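Local coordinates for arginine phosphatase Ywle (Geobacillus stearothermophilus, PDB 4PIC), which removes phosphate from phosphoarginine residues in proteins and is almost inactive on phosphotyrosine peptides, at residues M18-L22 with A129-E134. Residues are numbered along the deposited sequence; the frame is centred on the assembly and turned at random.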
HETATM    1  N   MSE A  18     -15.172  -2.667  -9.721  1.00 10.21           N
HETATM    2  CA  MSE A  18     -16.193  -3.636 -10.094  1.00 11.38           C
HETATM    3  C   MSE A  18     -17.199  -3.826  -8.961  1.00  9.65           C
HETATM    4  O   MSE A  18     -18.411  -3.856  -9.189  1.00 10.67           O
HETATM    5  CB  MSE A  18     -15.578  -4.979 -10.489  1.00 10.72           C
HETATM    6  CG  MSE A  18     -14.909  -4.951 -11.864  1.00 10.76           C
HETATM    7 SE   MSE A  18     -14.452  -6.708 -12.588  1.00 16.31          SE
HETATM    8  CE  MSE A  18     -13.079  -7.207 -11.293  1.00 14.10           C
ATOM      9  N   ALA A  19     -16.702  -3.969  -7.741  1.00  8.60           N
ATOM     10  CA  ALA A  19     -17.558  -4.089  -6.576  1.00  8.89           C
ATOM     11  C   ALA A  19     -18.487  -2.897  -6.472  1.00 11.16           C
ATOM     12  O   ALA A  19     -19.699  -3.064  -6.282  1.00 10.83           O
ATOM     13  CB  ALA A  19     -16.706  -4.221  -5.316  1.00  9.86           C
ATOM     14  N   ALA A  20     -17.935  -1.696  -6.591  1.00 10.44           N
ATOM     15  CA  ALA A  20     -18.729  -0.481  -6.478  1.00 10.21           C
ATOM     16  C   ALA A  20     -19.775  -0.416  -7.579  1.00 11.25           C
ATOM     17  O   ALA A  20     -20.926  -0.072  -7.313  1.00 10.71           O
ATOM     18  CB  ALA A  20     -17.830   0.762  -6.504  1.00 12.35           C
ATOM     19  N   ALA A  21     -19.392  -0.767  -8.798  1.00 11.14           N
ATOM     20  CA  ALA A  21     -20.337  -0.709  -9.908  1.00 11.85           C
ATOM     21  C   ALA A  21     -21.482  -1.694  -9.732  1.00 11.99           C
ATOM     22  O   ALA A  21     -22.637  -1.370 -10.025  1.00 11.59           O
ATOM     23  CB  ALA A  21     -19.639  -0.941 -11.234  1.00 11.94           C
ATOM     24  N   LEU A  22     -21.165  -2.904  -9.273  1.00 10.18           N
ATOM     25  CA  LEU A  22     -22.196  -3.918  -9.070  1.00 12.48           C
ATOM     26  C   LEU A  22     -23.182  -3.479  -8.004  1.00 10.95           C
ATOM     27  O   LEU A  22     -24.387  -3.672  -8.155  1.00 11.40           O
ATOM     28  CB  LEU A  22     -21.563  -5.261  -8.700  1.00 11.08           C
ATOM     29  CG  LEU A  22     -20.865  -5.956  -9.865  1.00 11.15           C
ATOM     30  CD1 LEU A  22     -19.946  -7.031  -9.322  1.00 12.84           C
ATOM     31  CD2 LEU A  22     -21.914  -6.558 -10.792  1.00 13.58           C
ATOM     32  N   ALA A 129     -13.530 -12.906 -11.040  1.00 12.26           N
ATOM     33  CA  ALA A 129     -13.623 -11.938  -9.947  1.00 11.79           C
ATOM     34  C   ALA A 129     -15.000 -11.279  -9.929  1.00 11.98           C
ATOM     35  O   ALA A 129     -15.624 -11.144  -8.874  1.00 11.09           O
ATOM     36  CB  ALA A 129     -12.534 -10.884 -10.073  1.00 12.22           C
ATOM     37  N   ARG A 130     -15.480 -10.874 -11.101  1.00 11.47           N
ATOM     38  CA  ARG A 130     -16.803 -10.278 -11.203  1.00 11.79           C
ATOM     39  C   ARG A 130     -17.877 -11.221 -10.665  1.00 13.05           C
ATOM     40  O   ARG A 130     -18.790 -10.797  -9.964  1.00 12.76           O
ATOM     41  CB  ARG A 130     -17.129  -9.896 -12.648  1.00 12.18           C
ATOM     42  CG  ARG A 130     -18.456  -9.151 -12.774  1.00 12.68           C
ATOM     43  CD  ARG A 130     -19.022  -9.294 -14.177  1.00 14.15           C
ATOM     44  NE  ARG A 130     -19.394 -10.682 -14.429  1.00 14.67           N
ATOM     45  CZ  ARG A 130     -19.476 -11.239 -15.634  1.00 15.70           C
ATOM     46  NH1 ARG A 130     -19.214 -10.533 -16.731  1.00 13.92           N
ATOM     47  NH2 ARG A 130     -19.817 -12.514 -15.741  1.00 19.04           N
ATOM     48  N   ASP A 131     -17.776 -12.504 -11.000  1.00 12.14           N
ATOM     49  CA  ASP A 131     -18.785 -13.474 -10.605  1.00 14.46           C
ATOM     50  C   ASP A 131     -18.780 -13.667  -9.095  1.00 12.35           C
ATOM     51  O   ASP A 131     -19.838 -13.753  -8.475  1.00 13.69           O
ATOM     52  CB  ASP A 131     -18.555 -14.805 -11.322  1.00 14.71           C
ATOM     53  CG  ASP A 131     -18.881 -14.736 -12.806  1.00 19.09           C
ATOM     54  OD1 ASP A 131     -19.659 -13.843 -13.207  1.00 17.90           O
ATOM     55  OD2 ASP A 131     -18.366 -15.586 -13.565  1.00 18.23           O
ATOM     56  N   GLU A 132     -17.589 -13.712  -8.509  1.00 13.34           N
ATOM     57  CA  GLU A 132     -17.461 -13.794  -7.055  1.00 14.88           C
ATOM     58  C   GLU A 132     -18.111 -12.576  -6.423  1.00 13.58           C
ATOM     59  O   GLU A 132     -18.880 -12.688  -5.467  1.00 14.83           O
ATOM     60  CB  GLU A 132     -15.994 -13.859  -6.618  1.00 17.31           C
ATOM     61  CG  GLU A 132     -15.269 -15.175  -6.922  1.00 20.09           C
ATOM     62  CD  GLU A 132     -13.781 -15.098  -6.626  1.00 23.53           C
ATOM     63  OE1 GLU A 132     -13.290 -13.990  -6.322  1.00 20.82           O
ATOM     64  OE2 GLU A 132     -13.094 -16.143  -6.711  1.00 25.98           O
ATOM     65  N   LEU A 133     -17.796 -11.406  -6.970  1.00 12.50           N
ATOM     66  CA  LEU A 133     -18.332 -10.154  -6.451  1.00 12.63           C
ATOM     67  C   LEU A 133     -19.841 -10.072  -6.603  1.00 13.76           C
ATOM     68  O   LEU A 133     -20.524  -9.585  -5.711  1.00 12.91           O
ATOM     69  CB  LEU A 133     -17.685  -8.966  -7.154  1.00 11.01           C
ATOM     70  CG  LEU A 133     -16.242  -8.682  -6.779  1.00 11.35           C
ATOM     71  CD1 LEU A 133     -15.646  -7.669  -7.752  1.00 11.09           C
ATOM     72  CD2 LEU A 133     -16.193  -8.167  -5.349  1.00 12.99           C
ATOM     73  N   GLU A 134     -20.374 -10.544  -7.722  1.00 12.93           N
ATOM     74  CA  GLU A 134     -21.818 -10.488  -7.921  1.00 12.88           C
ATOM     75  C   GLU A 134     -22.533 -11.278  -6.824  1.00 13.93           C
ATOM     76  O   GLU A 134     -23.515 -10.807  -6.229  1.00 13.89           O
ATOM     77  CB  GLU A 134     -22.231 -10.997  -9.307  1.00 15.72           C
ATOM     78  CG  GLU A 134     -23.736 -11.017  -9.499  1.00 24.06           C
ATOM     79  CD  GLU A 134     -24.177 -10.789 -10.932  1.00 29.15           C
ATOM     80  OE1 GLU A 134     -23.516 -11.295 -11.866  1.00 26.77           O
ATOM     81  OE2 GLU A 134     -25.206 -10.101 -11.118  1.00 29.76           O
TER
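Helix 15-25, which follows the strand bearing the nucleophile Cys9, packs against the long helix 123-150; the axes of segments 18-22 and 129-134 cross at -46° and approach to 9.8 Å. Leu133, Leu22 and Met18 share the space between them. In an m,t rotamer, Leu133 sends CD1 to within 3.8 Å of Met18 CB, while its CD2 lies 4.0 Å from Ala19 CB; the small alanine lets the backbones draw close, with Ala19 CA 6.1 Å from Leu133 CA. Leu22 answers from the other helix in the same rotamer, its CD1 sitting 3.7 Å from Leu133 CB and 4.0 Å from Arg130 O, a carbonyl already bonded to Glu134 N within the helix. Selenomethionine Met18, whose side chain lies about 4 Å at its nearest from that of the presumed catalytic Arg15, reaches across in an m,t,m conformation that brings its CE to 3.9 Å from Ala129 CB. Arg130 lends the interface its aliphatic base, then turns its guanidinium away to Asp131 OD1, Glu56 and the carbonyl of Val53. Glu134 likewise pairs with Lys57. With these charged ends partnered away from the apolar contact, the two segments adhere through shape and burial alone.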